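Local atomic coordinates of endoglucanase FnCel5A (Fervidobacterium nodosum, PDB entry 3NCO), a protein that probably hydrolyses internal beta-1,4-glucosidic bonds of cellulose as an endoglucanase of glycosyl hydrolase family 5. Residues I24-A29 with K48-R53; R63-I68 with F105-Q110. One frame throughout, in Å; residues are numbered along the deposited sequence.

Contact 1 of 2, residues I24-A29 with K48-R53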
loop_
_atom_site.group_PDB
_atom_site.type_symbol
_atom_site.label_atom_id
_atom_site.label_comp_id
_atom_site.label_asym_id
_atom_site.label_seq_id
_atom_site.Cartn_x
_atom_site.Cartn_y
_atom_site.Cartn_z
ATOM N N ILE A 24 7.108 -3.567 -3.877
ATOM C CA ILE A 24 7.614 -3.192 -2.541
ATOM C C ILE A 24 7.182 -1.770 -2.187
ATOM O O ILE A 24 6.961 -0.941 -3.063
ATOM C CB ILE A 24 9.139 -3.386 -2.506
ATOM C CG1 ILE A 24 9.775 -3.438 -1.061
ATOM C CG2 ILE A 24 9.821 -2.361 -3.454
ATOM C CD1 ILE A 24 11.171 -3.833 -1.117
ATOM N N ASN A 25 7.015 -1.511 -0.882
ATOM C CA ASN A 25 6.655 -0.197 -0.396
ATOM C C ASN A 25 7.912 0.591 -0.118
ATOM O O ASN A 25 8.823 0.086 0.557
ATOM C CB ASN A 25 5.912 -0.340 0.929
ATOM C CG ASN A 25 4.458 -0.747 0.745
ATOM O OD1 ASN A 25 3.609 0.119 0.596
ATOM N ND2 ASN A 25 4.166 -2.033 0.693
HETATM N N MSE A 26 7.878 1.837 -0.594
HETATM C CA MSE A 26 8.995 2.766 -0.366
HETATM C C MSE A 26 8.498 3.706 0.716
HETATM O O MSE A 26 8.067 4.846 0.456
HETATM C CB MSE A 26 9.434 3.365 -1.715
HETATM C CG MSE A 26 10.686 2.479 -2.308
HETATM SE SE MSE A 26 12.174 3.660 -1.176
HETATM C CE MSE A 26 11.842 3.906 0.667
ATOM N N GLY A 27 8.517 3.142 1.917
ATOM C CA GLY A 27 7.946 3.715 3.140
ATOM C C GLY A 27 8.904 4.392 4.118
ATOM O O GLY A 27 10.148 4.262 4.015
ATOM N N ASN A 28 8.271 5.050 5.097
ATOM C CA ASN A 28 8.950 5.850 6.111
ATOM C C ASN A 28 9.618 7.083 5.539
ATOM O O ASN A 28 10.523 7.623 6.182
ATOM C CB ASN A 28 10.004 4.996 6.859
ATOM C CG ASN A 28 9.406 4.177 7.998
ATOM O OD1 ASN A 28 8.475 3.424 7.808
ATOM N ND2 ASN A 28 9.996 4.289 9.175
ATOM N N ALA A 29 9.181 7.504 4.339
ATOM C CA ALA A 29 9.792 8.612 3.636
ATOM C C ALA A 29 8.764 9.740 3.400
ATOM O O ALA A 29 8.662 10.659 4.225
ATOM C CB ALA A 29 10.436 8.159 2.296
ATOM N N LYS A 48 16.474 2.023 -9.283
ATOM C CA LYS A 48 17.307 1.164 -10.106
ATOM C C LYS A 48 17.612 -0.115 -9.327
ATOM O O LYS A 48 17.557 -1.198 -9.879
ATOM C CB LYS A 48 18.614 1.894 -10.512
ATOM C CG LYS A 48 19.610 1.012 -11.252
ATOM C CD LYS A 48 20.882 1.788 -11.559
ATOM C CE LYS A 48 21.945 0.830 -12.149
ATOM N NZ LYS A 48 23.229 1.472 -12.560
ATOM N N ILE A 49 17.882 0.028 -8.030
ATOM C CA ILE A 49 18.142 -1.127 -7.127
ATOM C C ILE A 49 16.946 -2.068 -7.018
ATOM O O ILE A 49 17.047 -3.287 -7.139
ATOM C CB ILE A 49 18.596 -0.578 -5.765
ATOM C CG1 ILE A 49 20.002 0.027 -5.918
ATOM C CG2 ILE A 49 18.599 -1.623 -4.663
ATOM C CD1 ILE A 49 20.406 0.966 -4.802
ATOM N N ILE A 50 15.799 -1.472 -6.768
ATOM C CA ILE A 50 14.571 -2.246 -6.711
ATOM C C ILE A 50 14.284 -3.012 -8.006
ATOM O O ILE A 50 13.920 -4.195 -7.991
ATOM C CB ILE A 50 13.378 -1.294 -6.321
ATOM C CG1 ILE A 50 13.564 -0.792 -4.862
ATOM C CG2 ILE A 50 11.978 -2.006 -6.485
ATOM C CD1 ILE A 50 12.585 0.313 -4.457
ATOM N N LYS A 51 14.414 -2.321 -9.133
ATOM C CA LYS A 51 14.104 -2.971 -10.416
ATOM C C LYS A 51 15.120 -4.073 -10.665
ATOM O O LYS A 51 14.718 -5.179 -11.028
ATOM C CB LYS A 51 14.128 -1.963 -11.565
ATOM C CG LYS A 51 13.848 -2.591 -12.998
ATOM C CD LYS A 51 12.415 -3.099 -13.110
ATOM C CE LYS A 51 12.117 -3.707 -14.514
ATOM N NZ LYS A 51 10.654 -3.979 -14.622
ATOM N N GLU A 52 16.421 -3.789 -10.442
ATOM C CA GLU A 52 17.465 -4.816 -10.703
ATOM C C GLU A 52 17.206 -6.088 -9.915
ATOM O O GLU A 52 17.526 -7.213 -10.385
ATOM C CB GLU A 52 18.902 -4.344 -10.355
ATOM C CG GLU A 52 19.346 -3.096 -11.018
ATOM C CD GLU A 52 20.745 -2.601 -10.570
ATOM O OE1 GLU A 52 21.652 -2.628 -11.453
ATOM O OE2 GLU A 52 20.940 -2.156 -9.378
ATOM N N ARG A 53 16.701 -5.936 -8.695
ATOM C CA ARG A 53 16.463 -7.115 -7.849
ATOM C C ARG A 53 15.321 -7.969 -8.373
ATOM O O ARG A 53 15.267 -9.188 -8.084
ATOM C CB ARG A 53 16.256 -6.712 -6.381
ATOM C CG ARG A 53 16.052 -7.887 -5.426
ATOM C CD ARG A 53 17.286 -8.851 -5.424
ATOM N NE ARG A 53 17.122 -9.986 -4.510
ATOM C CZ ARG A 53 16.451 -11.099 -4.827
ATOM N NH1 ARG A 53 15.897 -11.222 -6.036
ATOM N NH2 ARG A 53 16.322 -12.092 -3.935
#

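Contact 2 of 2, residues R63-I68 with F105-Q110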
loop_
_atom_site.group_PDB
_atom_site.type_symbol
_atom_site.label_atom_id
_atom_site.label_comp_id
_atom_site.label_asym_id
_atom_site.label_seq_id
_atom_site.Cartn_x
_atom_site.Cartn_y
_atom_site.Cartn_z
ATOM N N ARG A 63 2.182 11.808 2.514
ATOM C CA ARG A 63 1.344 12.543 3.469
ATOM C C ARG A 63 1.073 13.931 2.830
ATOM O O ARG A 63 1.598 14.961 3.246
ATOM C CB ARG A 63 2.002 12.655 4.837
ATOM C CG ARG A 63 1.079 13.341 5.868
ATOM C CD ARG A 63 1.839 13.777 7.062
ATOM N NE ARG A 63 2.500 12.647 7.712
ATOM C CZ ARG A 63 2.701 12.595 9.040
ATOM N NH1 ARG A 63 2.257 13.586 9.833
ATOM N NH2 ARG A 63 3.324 11.549 9.566
ATOM N N TRP A 64 0.226 13.937 1.818
ATOM C CA TRP A 64 -0.159 15.154 1.167
ATOM C C TRP A 64 -0.677 16.167 2.158
ATOM O O TRP A 64 -0.550 17.364 1.974
ATOM C CB TRP A 64 -1.222 14.871 0.108
ATOM C CG TRP A 64 -0.778 14.032 -1.036
ATOM C CD1 TRP A 64 -1.105 12.696 -1.244
ATOM C CD2 TRP A 64 0.013 14.434 -2.183
ATOM N NE1 TRP A 64 -0.560 12.263 -2.435
ATOM C CE2 TRP A 64 0.142 13.297 -3.017
ATOM C CE3 TRP A 64 0.605 15.649 -2.600
ATOM C CZ2 TRP A 64 0.852 13.324 -4.214
ATOM C CZ3 TRP A 64 1.346 15.665 -3.783
ATOM C CH2 TRP A 64 1.435 14.510 -4.594
ATOM N N SER A 65 -1.324 15.683 3.195
ATOM C CA SER A 65 -1.991 16.630 4.068
ATOM C C SER A 65 -1.029 17.505 4.866
ATOM O O SER A 65 -1.491 18.510 5.485
ATOM C CB SER A 65 -2.928 15.862 5.026
ATOM O OG SER A 65 -2.248 14.952 5.883
ATOM N N ALA A 66 0.262 17.116 4.875
ATOM C CA ALA A 66 1.311 17.913 5.560
ATOM C C ALA A 66 1.913 19.013 4.659
ATOM O O ALA A 66 2.894 19.691 5.060
ATOM C CB ALA A 66 2.393 17.001 6.081
ATOM N N HIS A 67 1.326 19.232 3.474
ATOM C CA HIS A 67 1.962 20.095 2.475
ATOM C C HIS A 67 0.915 20.826 1.668
ATOM O O HIS A 67 1.025 20.934 0.442
ATOM C CB HIS A 67 2.827 19.244 1.542
ATOM C CG HIS A 67 3.933 18.521 2.250
ATOM N ND1 HIS A 67 3.901 17.182 2.574
ATOM C CD2 HIS A 67 5.123 18.983 2.698
ATOM C CE1 HIS A 67 5.022 16.843 3.192
ATOM N NE2 HIS A 67 5.777 17.925 3.286
ATOM N N ILE A 68 -0.117 21.311 2.352
ATOM C CA ILE A 68 -1.166 22.060 1.667
ATOM C C ILE A 68 -1.434 23.340 2.401
ATOM O O ILE A 68 -1.134 23.436 3.599
ATOM C CB ILE A 68 -2.522 21.290 1.636
ATOM C CG1 ILE A 68 -2.875 20.714 3.031
ATOM C CG2 ILE A 68 -2.496 20.176 0.593
ATOM C CD1 ILE A 68 -4.328 20.147 3.141
ATOM N N PHE A 105 -3.168 10.780 7.137
ATOM C CA PHE A 105 -3.948 12.016 7.294
ATOM C C PHE A 105 -4.682 11.955 8.660
ATOM O O PHE A 105 -5.834 11.547 8.728
ATOM C CB PHE A 105 -4.904 12.095 6.111
ATOM C CG PHE A 105 -5.545 13.435 5.898
ATOM C CD1 PHE A 105 -6.201 13.692 4.668
ATOM C CD2 PHE A 105 -5.520 14.454 6.879
ATOM C CE1 PHE A 105 -6.847 14.933 4.458
ATOM C CE2 PHE A 105 -6.125 15.690 6.650
ATOM C CZ PHE A 105 -6.794 15.928 5.418
ATOM N N GLU A 106 -3.992 12.363 9.749
ATOM C CA GLU A 106 -4.498 12.146 11.109
ATOM C C GLU A 106 -5.866 12.794 11.320
ATOM O O GLU A 106 -6.755 12.182 11.934
ATOM C CB GLU A 106 -3.487 12.636 12.177
ATOM C CG GLU A 106 -2.227 11.710 12.340
ATOM C CD GLU A 106 -1.142 12.234 13.372
ATOM O OE1 GLU A 106 -1.480 12.997 14.333
ATOM O OE2 GLU A 106 0.065 11.883 13.220
ATOM N N GLU A 107 -6.061 14.001 10.804
ATOM C CA GLU A 107 -7.348 14.685 10.994
ATOM C C GLU A 107 -8.522 13.970 10.305
ATOM O O GLU A 107 -9.662 13.988 10.780
ATOM C CB GLU A 107 -7.266 16.122 10.471
ATOM C CG GLU A 107 -6.166 16.933 11.184
ATOM C CD GLU A 107 -4.751 16.897 10.525
ATOM O OE1 GLU A 107 -4.322 15.994 9.723
ATOM O OE2 GLU A 107 -4.018 17.858 10.836
ATOM N N LEU A 108 -8.230 13.338 9.173
ATOM C CA LEU A 108 -9.251 12.523 8.491
ATOM C C LEU A 108 -9.758 11.352 9.356
ATOM O O LEU A 108 -10.981 11.024 9.374
ATOM C CB LEU A 108 -8.686 12.017 7.131
ATOM C CG LEU A 108 -9.663 11.206 6.274
ATOM C CD1 LEU A 108 -10.869 12.026 5.974
ATOM C CD2 LEU A 108 -8.940 10.819 4.964
ATOM N N TYR A 109 -8.829 10.716 10.077
ATOM C CA TYR A 109 -9.210 9.648 10.969
ATOM C C TYR A 109 -10.095 10.137 12.080
ATOM O O TYR A 109 -10.977 9.413 12.573
ATOM C CB TYR A 109 -7.964 9.024 11.579
ATOM C CG TYR A 109 -7.181 8.097 10.680
ATOM C CD1 TYR A 109 -7.755 6.977 10.179
ATOM C CD2 TYR A 109 -5.852 8.380 10.301
ATOM C CE1 TYR A 109 -7.050 6.078 9.389
ATOM C CE2 TYR A 109 -5.119 7.496 9.480
ATOM C CZ TYR A 109 -5.736 6.336 9.032
ATOM O OH TYR A 109 -5.010 5.439 8.230
ATOM N N GLN A 110 -9.898 11.372 12.500
ATOM C CA GLN A 110 -10.651 11.903 13.657
ATOM C C GLN A 110 -11.948 12.618 13.326
ATOM O O GLN A 110 -12.931 12.497 14.048
ATOM C CB GLN A 110 -9.775 12.880 14.479
ATOM C CG GLN A 110 -10.481 13.517 15.700
ATOM C CD GLN A 110 -10.794 12.503 16.845
ATOM O OE1 GLN A 110 -10.215 11.403 16.905
ATOM N NE2 GLN A 110 -11.709 12.884 17.742
HETATM O O HOH W 1 -1.932 15.874 8.387
#

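Contact 1 of 2, residues I24-A29 with K48-R53
Ile50 meets Ile24 and Met26 through both its branches, and its first torsion decides how: with chi1 at -67°, CG2 lies anti to the backbone N while CG1 swings beside that nitrogen and, extended through chi2, carries CD1 further along the strand. Ile24 has its long branch anti to its own N (chi1 -163°), which leaves the short methyl CG2 facing the helix. The two CG2 methyls meet at 3.7 Å, and CD1 of Ile50 comes within 4.0 Å of the same Ile24 CG2, so one methyl of the strand sits against both ends of the helix side chain. The selenomethionine Met26 meets that CD1 from another direction, roughly at a right angle. It touches with its CG methylene, 3.6 Å from Ile50 CD1, while the selenium stays clear. All three side chains are buried and purely apolar where they meet, running at a slant to one another, so van der Waals contact alone joins the segments. From the strand into the first residue after it the side chains alternate: the CB atoms of Ile24 and Met26 point to the helix, that of Asn25 away from it, its OD1 bonded to Arg59 and its ND2 to the carbonyl oxygens of Gly259 and Tyr292. Strand 22-25, helix 44-53 and strand 57-60 form the first beta-alpha-beta unit of the eight-stranded TIM barrel, and this contact is part of the apolar layer between the barrel strands and the helices around them.

Contact 2 of 2, residues R63-I68 with F105-Q110
The ring of Phe105 has Ser65 on one face and Leu108 of its own segment on the other. Ser65 CB stands over the ring centre, 3.5 Å from the centroid and 13° off the normal, a CH-pi contact; Leu108 CB lies above the opposite face, shifted toward the rim. At the edge, in the ring plane, is Glu107 OE1. Ser65 OG, held between its backbone N and carbonyl carbon by chi1 of 62°, lies 3.5 Å from Phe105 CD2 and also reaches a water, at 2.7 Å. That water donates to Glu107 OE1, again at 2.7 Å, and so bridges Ser65 OG and Glu107 OE1, which are 4.5 Å apart. Nearby, Arg63 NH1 and Glu106 OE2 are 4.4 Å apart, with the oxygen well out of the guanidinium plane, so no N-H is aimed across. Each is engaged elsewhere, Arg63 NE with the Glu31 carbonyl oxygen and Glu106 OE2 with His104 NE2. Phe105 is the N-cap residue of helix 106-110. Both segments follow neighbouring barrel strands, 57-60 and 97-101, at the C-terminal end of the TIM barrel, where family 5 enzymes have their active site. The chemistry implies a mixed joint: serine methylene and buried ring touch directly, while the polar groups toward solvent are joined through one bridging water and, probably, by weak attraction between opposite charges too far apart for a salt bridge.

Contact 1 is core and contact 2 lies at the surface; their centres are 24 Å apart, and their nearest atoms, about 7 Å from each other, do not touch. They follow one another along the chain and share no strand or helix. Contact 1 ties a barrel strand to the helix that follows it, within one beta-alpha-beta unit. Contact 2 instead joins two connections after neighbouring parallel strands, the loop beyond strand 57-60 and the short helix beyond strand 97-101. Their chemistry follows this placing: exclusively aliphatic packing in the interior, against a buried aromatic face under a serine, with a bridging water and opposite charges short of a salt bridge toward solvent.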